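Local atomic coordinates of putative retaining b-glycosidase (Saccharophagus degradans, PDB entry 5A95), a protein that probably hydrolyses mixed-linkage beta-glucans as a retaining endo-acting glycoside hydrolase of family 5, subfamily 26. Residues A[243-257]-A[284-296]. The protein carries 1 engineered substitution. Residues are numbered along the deposited sequence; the frame is centred on the assembly and turned at random. Where two conformers were deposited one is given.
Sequences PIEREGIAYAAHPYP and TYPVIATQLGWVQ. Engineered in segment 284-296: Gln-291 (natural residue Glu). With BGC (beta-D-glucopyranose), chain D.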
ATOM      1  N   PRO A 243      16.014  -3.522 -22.995  1.00  6.93           N
ATOM      2  CA  PRO A 243      16.756  -2.679 -22.073  1.00  7.27           C
ATOM      3  C   PRO A 243      15.863  -1.583 -21.480  1.00  6.85           C
ATOM      4  O   PRO A 243      14.858  -1.189 -22.076  1.00  7.78           O
ATOM      5  CB  PRO A 243      17.815  -2.046 -22.977  1.00  7.80           C
ATOM      6  CG  PRO A 243      17.180  -1.994 -24.323  1.00  7.98           C
ATOM      7  CD  PRO A 243      16.382  -3.264 -24.403  1.00  7.95           C
ATOM      8  N   ILE A 244      16.283  -1.017 -20.358  1.00  6.71           N
ATOM      9  CA  ILE A 244      15.628   0.177 -19.842  1.00  7.94           C
ATOM     10  C   ILE A 244      15.691   1.270 -20.902  1.00  7.31           C
ATOM     11  O   ILE A 244      16.770   1.556 -21.456  1.00  8.58           O
ATOM     12  CB  ILE A 244      16.375   0.670 -18.592  1.00  8.63           C
ATOM     13  CG1 ILE A 244      16.350  -0.356 -17.479  1.00 10.43           C
ATOM     14  CG2 ILE A 244      15.877   2.035 -18.137  1.00  8.46           C
ATOM     15  CD1 ILE A 244      15.006  -0.585 -16.875  1.00 11.54           C
ATOM     16  N   GLU A 245      14.548   1.886 -21.192  1.00  7.41           N
ATOM     17  CA  GLU A 245      14.453   2.837 -22.301  1.00  7.76           C
ATOM     18  C   GLU A 245      14.727   4.268 -21.841  1.00  8.08           C
ATOM     19  O   GLU A 245      13.892   5.151 -22.055  1.00  8.15           O
ATOM     20  CB  GLU A 245      13.083   2.695 -22.982  1.00  9.68           C
ATOM     21  CG  GLU A 245      12.930   1.350 -23.685  1.00 11.59           C
ATOM     22  CD  GLU A 245      11.575   1.208 -24.319  1.00 14.72           C
ATOM     23  OE1 GLU A 245      11.405   1.801 -25.381  1.00 20.45           O
ATOM     24  OE2 GLU A 245      10.702   0.515 -23.781  1.00 18.53           O
ATOM     25  N   ARG A 246      15.880   4.476 -21.212  1.00  9.67           N
ATOM     26  CA  ARG A 246      16.293   5.778 -20.749  1.00  9.27           C
ATOM     27  C   ARG A 246      17.801   5.871 -20.987  1.00  8.93           C
ATOM     28  O   ARG A 246      18.491   4.860 -20.998  1.00 11.26           O
ATOM     29  CB  ARG A 246      15.984   5.947 -19.240  1.00  9.18           C
ATOM     30  CG  ARG A 246      14.527   5.690 -18.845  1.00  9.72           C
ATOM     31  CD  ARG A 246      13.608   6.797 -19.294  1.00  8.81           C
ATOM     32  NE  ARG A 246      12.228   6.666 -18.817  1.00  9.09           N
ATOM     33  CZ  ARG A 246      11.270   5.946 -19.419  1.00  9.30           C
ATOM     34  NH1 ARG A 246      11.530   5.219 -20.485  1.00 11.56           N
ATOM     35  NH2 ARG A 246      10.045   5.965 -18.953  1.00  9.66           N
ATOM     36  N   GLU A 247      18.295   7.079 -21.194  1.00  8.90           N
ATOM     37  CA  GLU A 247      19.715   7.348 -21.304  1.00  9.42           C
ATOM     38  C   GLU A 247      20.350   7.445 -19.923  1.00  7.88           C
ATOM     39  O   GLU A 247      19.685   7.736 -18.927  1.00  8.02           O
ATOM     40  CB  GLU A 247      19.958   8.679 -22.032  1.00 11.68           C
ATOM     41  CG  GLU A 247      19.498   8.736 -23.476  1.00 13.42           C
ATOM     42  CD  GLU A 247      20.444   8.041 -24.428  1.00 16.81           C
ATOM     43  OE1 GLU A 247      21.685   8.082 -24.190  1.00 19.23           O
ATOM     44  OE2 GLU A 247      19.941   7.447 -25.408  1.00 19.93           O
ATOM     45  N   GLY A 248      21.657   7.235 -19.879  1.00  7.25           N
ATOM     46  CA  GLY A 248      22.466   7.501 -18.711  1.00  7.19           C
ATOM     47  C   GLY A 248      22.377   6.487 -17.585  1.00  6.77           C
ATOM     48  O   GLY A 248      22.707   6.809 -16.465  1.00  8.50           O
ATOM     49  N   ILE A 249      21.996   5.265 -17.949  1.00  8.00           N
ATOM     50  CA  ILE A 249      21.753   4.127 -17.046  1.00  9.39           C
ATOM     51  C   ILE A 249      22.982   3.243 -17.004  1.00  8.15           C
ATOM     52  O   ILE A 249      23.596   2.975 -18.043  1.00 10.19           O
ATOM     53  CB  ILE A 249      20.536   3.264 -17.612  1.00 10.82           C
ATOM     54  CG1 ILE A 249      19.320   4.169 -17.824  1.00 11.53           C
ATOM     55  CG2 ILE A 249      20.163   2.073 -16.760  1.00 12.67           C
ATOM     56  CD1 ILE A 249      18.973   4.976 -16.604  1.00 10.74           C
ATOM     57  N   ALA A 250      23.349   2.786 -15.812  1.00  6.72           N
ATOM     58  CA  ALA A 250      24.314   1.718 -15.654  1.00  6.49           C
ATOM     59  C   ALA A 250      23.588   0.492 -15.111  1.00  5.76           C
ATOM     60  O   ALA A 250      22.480   0.603 -14.550  1.00  6.16           O
ATOM     61  CB  ALA A 250      25.413   2.145 -14.703  1.00  7.94           C
ATOM     62  N   TYR A 251      24.197  -0.679 -15.291  1.00  5.03           N
ATOM     63  CA  TYR A 251      23.602  -1.916 -14.796  1.00  5.53           C
ATOM     64  C   TYR A 251      24.499  -2.551 -13.724  1.00  6.06           C
ATOM     65  O   TYR A 251      25.725  -2.514 -13.796  1.00  6.30           O
ATOM     66  CB  TYR A 251      23.339  -2.892 -15.965  1.00  5.54           C
ATOM     67  CG  TYR A 251      22.238  -2.441 -16.878  1.00  5.90           C
ATOM     68  CD1 TYR A 251      20.919  -2.687 -16.550  1.00  6.52           C
ATOM     69  CD2 TYR A 251      22.507  -1.732 -18.048  1.00  6.59           C
ATOM     70  CE1 TYR A 251      19.886  -2.286 -17.376  1.00  6.45           C
ATOM     71  CE2 TYR A 251      21.479  -1.297 -18.869  1.00  7.18           C
ATOM     72  CZ  TYR A 251      20.167  -1.602 -18.542  1.00  6.77           C
ATOM     73  OH  TYR A 251      19.125  -1.186 -19.339  1.00  8.00           O
ATOM     74  N   ALA A 252      23.834  -3.123 -12.715  1.00  6.59           N
ATOM     75  CA  ALA A 252      24.486  -3.798 -11.589  1.00  7.08           C
ATOM     76  C   ALA A 252      24.648  -5.272 -11.891  1.00  6.74           C
ATOM     77  O   ALA A 252      23.776  -5.896 -12.486  1.00  8.27           O
ATOM     78  CB  ALA A 252      23.668  -3.624 -10.310  1.00  7.11           C
ATOM     79  N   ALA A 253      25.686  -5.877 -11.334  1.00  6.85           N
ATOM     80  CA  ALA A 253      25.851  -7.317 -11.289  1.00  6.57           C
ATOM     81  C   ALA A 253      26.487  -7.662  -9.958  1.00  6.47           C
ATOM     82  O   ALA A 253      27.337  -6.938  -9.457  1.00  6.74           O
ATOM     83  CB  ALA A 253      26.738  -7.807 -12.421  1.00  9.49           C
ATOM     84  N   HIS A 254      26.091  -8.817  -9.403  1.00  5.87           N
ATOM     85  CA  HIS A 254      26.616  -9.315  -8.126  1.00  6.23           C
ATOM     86  C   HIS A 254      27.238 -10.692  -8.323  1.00  6.01           C
ATOM     87  O   HIS A 254      26.639 -11.732  -7.959  1.00  6.89           O
ATOM     88  CB  HIS A 254      25.516  -9.364  -7.071  1.00  6.40           C
ATOM     89  CG  HIS A 254      25.088  -8.004  -6.600  1.00  6.61           C
ATOM     90  ND1 HIS A 254      24.156  -7.824  -5.598  1.00  7.11           N
ATOM     91  CD2 HIS A 254      25.480  -6.758  -6.975  1.00  6.28           C
ATOM     92  CE1 HIS A 254      23.982  -6.540  -5.388  1.00  8.48           C
ATOM     93  NE2 HIS A 254      24.801  -5.875  -6.183  1.00  8.15           N
ATOM     94  N   PRO A 255      28.415 -10.724  -8.945  1.00  5.96           N
ATOM     95  CA  PRO A 255      28.972 -12.000  -9.343  1.00  6.78           C
ATOM     96  C   PRO A 255      29.771 -12.691  -8.218  1.00  7.54           C
ATOM     97  O   PRO A 255      31.003 -12.862  -8.294  1.00  7.42           O
ATOM     98  CB  PRO A 255      29.876 -11.608 -10.493  1.00  6.95           C
ATOM     99  CG  PRO A 255      30.400 -10.251 -10.085  1.00  7.40           C
ATOM    100  CD  PRO A 255      29.223  -9.591  -9.441  1.00  6.45           C
ATOM    101  N   TYR A 256      29.067 -13.133  -7.180  1.00  6.99           N
ATOM    102  CA  TYR A 256      29.695 -13.947  -6.163  0.60  6.93           C
ATOM    103  C   TYR A 256      30.213 -15.271  -6.766  1.00  7.07           C
ATOM    104  O   TYR A 256      29.720 -15.713  -7.816  1.00  7.22           O
ATOM    105  CB  TYR A 256      28.716 -14.151  -5.038  0.60  7.65           C
ATOM    106  CG  TYR A 256      28.566 -12.966  -4.104  0.60  6.77           C
ATOM    107  CD1 TYR A 256      29.646 -12.470  -3.393  0.60  7.09           C
ATOM    108  CD2 TYR A 256      27.324 -12.397  -3.862  0.60  6.77           C
ATOM    109  CE1 TYR A 256      29.505 -11.432  -2.495  0.60  7.28           C
ATOM    110  CE2 TYR A 256      27.172 -11.377  -2.941  0.60  7.62           C
ATOM    111  CZ  TYR A 256      28.264 -10.887  -2.272  0.60  7.47           C
ATOM    112  OH  TYR A 256      28.085  -9.860  -1.358  0.60  9.65           O
ATOM    113  N   PRO A 257      31.175 -15.918  -6.080  1.00  6.97           N
ATOM    114  CA  PRO A 257      31.876 -17.024  -6.718  1.00  7.03           C
ATOM    115  C   PRO A 257      31.055 -18.227  -7.144  1.00  7.06           C
ATOM    116  O   PRO A 257      31.385 -18.883  -8.135  1.00  8.10           O
ATOM    117  CB  PRO A 257      32.931 -17.461  -5.664  1.00  8.04           C
ATOM    118  CG  PRO A 257      32.496 -16.841  -4.375  1.00  8.37           C
ATOM    119  CD  PRO A 257      31.814 -15.552  -4.798  1.00  7.41           C
ATOM    120  N   THR A 284      28.019  -2.540 -24.011  1.00  8.39           N
ATOM    121  CA  THR A 284      27.043  -1.538 -24.432  1.00  8.17           C
ATOM    122  C   THR A 284      26.754  -0.452 -23.407  1.00  7.63           C
ATOM    123  O   THR A 284      26.503   0.703 -23.763  1.00  8.85           O
ATOM    124  CB  THR A 284      25.737  -2.232 -24.882  1.00  8.98           C
ATOM    125  OG1 THR A 284      26.050  -3.209 -25.868  1.00 11.08           O
ATOM    126  CG2 THR A 284      24.747  -1.242 -25.438  1.00  9.38           C
ATOM    127  N   TYR A 285      26.785  -0.829 -22.131  1.00  7.29           N
ATOM    128  CA  TYR A 285      26.440   0.034 -21.020  1.00  7.08           C
ATOM    129  C   TYR A 285      27.531  -0.066 -19.967  1.00  6.31           C
ATOM    130  O   TYR A 285      28.202  -1.079 -19.881  1.00  8.25           O
ATOM    131  CB  TYR A 285      25.126  -0.431 -20.351  1.00  7.40           C
ATOM    132  CG  TYR A 285      24.002  -0.644 -21.320  1.00  7.57           C
ATOM    133  CD1 TYR A 285      23.285   0.431 -21.870  1.00  7.60           C
ATOM    134  CD2 TYR A 285      23.647  -1.917 -21.728  1.00  8.51           C
ATOM    135  CE1 TYR A 285      22.251   0.216 -22.776  1.00  8.52           C
ATOM    136  CE2 TYR A 285      22.640  -2.133 -22.650  1.00  8.42           C
ATOM    137  CZ  TYR A 285      21.924  -1.069 -23.150  1.00  8.12           C
ATOM    138  OH  TYR A 285      20.932  -1.280 -24.075  1.00 10.72           O
ATOM    139  N   PRO A 286      27.668   0.956 -19.129  1.00  6.63           N
ATOM    140  CA  PRO A 286      28.561   0.796 -17.979  1.00  7.15           C
ATOM    141  C   PRO A 286      27.957  -0.192 -16.979  1.00  6.95           C
ATOM    142  O   PRO A 286      26.736  -0.209 -16.771  1.00  7.25           O
ATOM    143  CB  PRO A 286      28.640   2.192 -17.361  1.00  7.68           C
ATOM    144  CG  PRO A 286      27.908   3.113 -18.297  1.00  8.87           C
ATOM    145  CD  PRO A 286      26.989   2.261 -19.133  1.00  7.27           C
ATOM    146  N   VAL A 287      28.823  -0.988 -16.359  1.00  6.04           N
ATOM    147  CA  VAL A 287      28.415  -1.979 -15.371  1.00  5.35           C
ATOM    148  C   VAL A 287      29.197  -1.765 -14.091  1.00  5.91           C
ATOM    149  O   VAL A 287      30.415  -1.517 -14.121  1.00  7.03           O
ATOM    150  CB  VAL A 287      28.661  -3.404 -15.904  1.00  6.26           C
ATOM    151  CG1 VAL A 287      28.474  -4.488 -14.850  1.00  7.32           C
ATOM    152  CG2 VAL A 287      27.770  -3.645 -17.090  1.00  7.39           C
ATOM    153  N   ILE A 288      28.498  -1.844 -12.961  1.00  5.97           N
ATOM    154  CA  ILE A 288      29.149  -1.840 -11.675  1.00  6.58           C
ATOM    155  C   ILE A 288      28.816  -3.131 -10.940  1.00  6.39           C
ATOM    156  O   ILE A 288      27.638  -3.467 -10.710  1.00  5.90           O
ATOM    157  CB  ILE A 288      28.796  -0.635 -10.754  1.00  7.06           C
ATOM    158  CG1 ILE A 288      28.792   0.691 -11.502  1.00  7.92           C
ATOM    159  CG2 ILE A 288      29.731  -0.593  -9.549  1.00  7.36           C
ATOM    160  CD1 ILE A 288      28.364   1.888 -10.664  1.00  7.50           C
ATOM    161  N   ALA A 289      29.866  -3.885 -10.609  1.00  5.90           N
ATOM    162  CA  ALA A 289      29.715  -5.062  -9.775  1.00  6.03           C
ATOM    163  C   ALA A 289      29.640  -4.584  -8.330  1.00  5.86           C
ATOM    164  O   ALA A 289      30.665  -4.497  -7.644  1.00  6.07           O
ATOM    165  CB  ALA A 289      30.868  -6.016 -10.031  1.00  6.50           C
ATOM    166  N   THR A 290      28.430  -4.211  -7.889  1.00  5.48           N
ATOM    167  CA  THR A 290      28.301  -3.544  -6.603  1.00  6.34           C
ATOM    168  C   THR A 290      28.377  -4.450  -5.372  1.00  6.73           C
ATOM    169  O   THR A 290      28.449  -3.943  -4.260  1.00  6.50           O
ATOM    170  CB  THR A 290      27.051  -2.667  -6.539  1.00  5.84           C
ATOM    171  OG1 THR A 290      25.931  -3.418  -7.004  1.00  6.53           O
ATOM    172  CG2 THR A 290      27.208  -1.395  -7.329  1.00  6.19           C
ATOM    173  N   GLN A 291      28.379  -5.758  -5.601  1.00  6.14           N
ATOM    174  CA  GLN A 291      28.762  -6.742  -4.589  1.00  7.16           C
ATOM    175  C   GLN A 291      29.499  -7.842  -5.291  1.00  7.56           C
ATOM    176  O   GLN A 291      29.109  -8.313  -6.361  1.00  8.91           O
ATOM    177  CB  GLN A 291      27.574  -7.325  -3.830  1.00  8.64           C
ATOM    178  CG  GLN A 291      26.878  -6.269  -3.021  1.00 10.00           C
ATOM    179  CD  GLN A 291      25.774  -6.757  -2.116  1.00 13.10           C
ATOM    180  OE1 GLN A 291      24.936  -5.971  -1.710  1.00 17.63           O
ATOM    181  NE2 GLN A 291      25.836  -7.994  -1.710  1.00 18.04           N
ATOM    182  N   LEU A 292      30.586  -8.248  -4.664  1.00  7.25           N
ATOM    183  CA  LEU A 292      31.423  -9.376  -5.051  1.00  6.92           C
ATOM    184  C   LEU A 292      32.303  -9.683  -3.847  1.00  6.61           C
ATOM    185  O   LEU A 292      32.458  -8.854  -2.965  1.00  7.52           O
ATOM    186  CB  LEU A 292      32.257  -9.077  -6.303  1.00  7.73           C
ATOM    187  CG  LEU A 292      33.414  -8.106  -6.173  1.00  8.43           C
ATOM    188  CD1 LEU A 292      34.470  -8.323  -7.246  1.00 10.51           C
ATOM    189  CD2 LEU A 292      32.933  -6.659  -6.215  1.00  8.70           C
ATOM    190  N   GLY A 293      32.936 -10.838  -3.844  1.00  7.40           N
ATOM    191  CA  GLY A 293      33.839 -11.230  -2.777  1.00  8.30           C
ATOM    192  C   GLY A 293      33.663 -12.680  -2.381  1.00  8.51           C
ATOM    193  O   GLY A 293      32.796 -13.348  -2.901  1.00  8.78           O
ATOM    194  N   TRP A 294      34.504 -13.145  -1.458  1.00  8.15           N
ATOM    195  CA  TRP A 294      34.438 -14.522  -1.024  1.00  8.25           C
ATOM    196  C   TRP A 294      35.010 -14.696   0.360  1.00  8.02           C
ATOM    197  O   TRP A 294      35.712 -13.835   0.870  1.00  8.04           O
ATOM    198  CB  TRP A 294      35.208 -15.466  -1.973  1.00  7.58           C
ATOM    199  CG  TRP A 294      36.700 -15.523  -1.707  1.00  7.78           C
ATOM    200  CD1 TRP A 294      37.352 -16.466  -0.936  1.00  8.00           C
ATOM    201  CD2 TRP A 294      37.730 -14.617  -2.151  1.00  7.36           C
ATOM    202  NE1 TRP A 294      38.704 -16.200  -0.898  1.00  8.22           N
ATOM    203  CE2 TRP A 294      38.964 -15.082  -1.642  1.00  8.35           C
ATOM    204  CE3 TRP A 294      37.733 -13.469  -2.959  1.00  7.56           C
ATOM    205  CZ2 TRP A 294      40.171 -14.429  -1.909  1.00  7.66           C
ATOM    206  CZ3 TRP A 294      38.928 -12.843  -3.219  1.00  8.31           C
ATOM    207  CH2 TRP A 294      40.135 -13.322  -2.703  1.00  7.87           C
ATOM    208  N   VAL A 295      34.693 -15.847   0.936  1.00  8.29           N
ATOM    209  CA  VAL A 295      35.376 -16.367   2.113  1.00  8.76           C
ATOM    210  C   VAL A 295      35.625 -17.859   1.903  1.00  8.80           C
ATOM    211  O   VAL A 295      34.895 -18.531   1.202  1.00  8.80           O
ATOM    212  CB  VAL A 295      34.570 -16.078   3.409  1.00 10.35           C
ATOM    213  CG1 VAL A 295      33.208 -16.754   3.377  1.00 10.69           C
ATOM    214  CG2 VAL A 295      35.349 -16.466   4.686  1.00 10.94           C
ATOM    215  N   GLN A 296      36.656 -18.374   2.568  1.00  9.65           N
ATOM    216  CA  GLN A 296      36.929 -19.800   2.601  1.00  9.46           C
ATOM    217  C   GLN A 296      35.683 -20.569   3.022  1.00 10.13           C
ATOM    218  O   GLN A 296      34.869 -20.062   3.796  1.00 10.63           O
ATOM    219  CB  GLN A 296      38.042 -20.096   3.615  1.00 10.52           C
ATOM    220  CG  GLN A 296      39.403 -19.627   3.179  1.00  9.63           C
ATOM    221  CD  GLN A 296      39.968 -20.423   2.022  1.00  9.34           C
ATOM    222  OE1 GLN A 296      39.908 -21.656   2.031  1.00 12.25           O
ATOM    223  NE2 GLN A 296      40.515 -19.738   1.025  1.00  9.75           N
TER
HETATM  224  C2  BGC D   1      23.159  -9.453   0.415  1.00 12.97           C
HETATM  225  C3  BGC D   1      23.994  -8.970   1.599  1.00 12.38           C
HETATM  226  C4  BGC D   1      24.565 -10.183   2.345  1.00 11.95           C
HETATM  227  C5  BGC D   1      25.331 -11.066   1.380  1.00 13.86           C
HETATM  228  C6  BGC D   1      25.944 -12.270   2.054  1.00 17.66           C
HETATM  229  C1  BGC D   1      23.811 -10.569  -0.396  1.00 14.00           C
HETATM  230  O1  BGC D   1      22.884 -11.320  -1.138  1.00 15.06           O
HETATM  231  O2  BGC D   1      22.801  -8.304  -0.438  1.00 13.04           O
HETATM  232  O3  BGC D   1      23.146  -8.098   2.410  1.00 10.68           O
HETATM  233  O4  BGC D   1      25.419  -9.883   3.458  1.00 11.57           O
HETATM  234  O5  BGC D   1      24.381 -11.550   0.436  1.00 14.48           O
HETATM  235  O6  BGC D   1      26.443 -13.082   0.990  1.00 24.57           O
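His-254 and Gln-291 stack at the sugar end of this contact. CB of the engineered Gln-291 (Glu in nature) sits over the centre of the imidazole, 3.7 Å from its centroid, and the amide lies 20° from the ring plane. In the plane of the imidazole, NE2 of His-254 gives its proton to OG1 of Thr-290 at 2.8 Å, a hydroxyl also bonded to Glu-185, while ND1 bonds Glu-189, so both ring nitrogens are held. Extended beyond CG, Gln-291 donates a bent hydrogen bond (139°) from NE2 to OH of Tyr-256, in the given conformer of that tyrosine, and a weak one to the glucose O2; Arg-103 bonds OE1. Were His-254 an alanine, Thr-290 and Glu-189 would probably each lose a bond, and Gln-291 the ring face under CB. Further from the sugar the strands run parallel, Tyr-251 N reaching Pro-286 O at 3.0 Å, and the buried edge of Tyr-251 packs tightly on the face of Tyr-285, CE2 to CG 3.6 Å. Only the partly exposed rim is looser, where CB of Pro-243 lies against OH of Tyr-285. Strands 250-252 and 287-289, joined through helix 267-279, form a beta-alpha-beta unit of the family 5 (beta/alpha)8 barrel, its C-terminal strand ends lining the glycan-binding site.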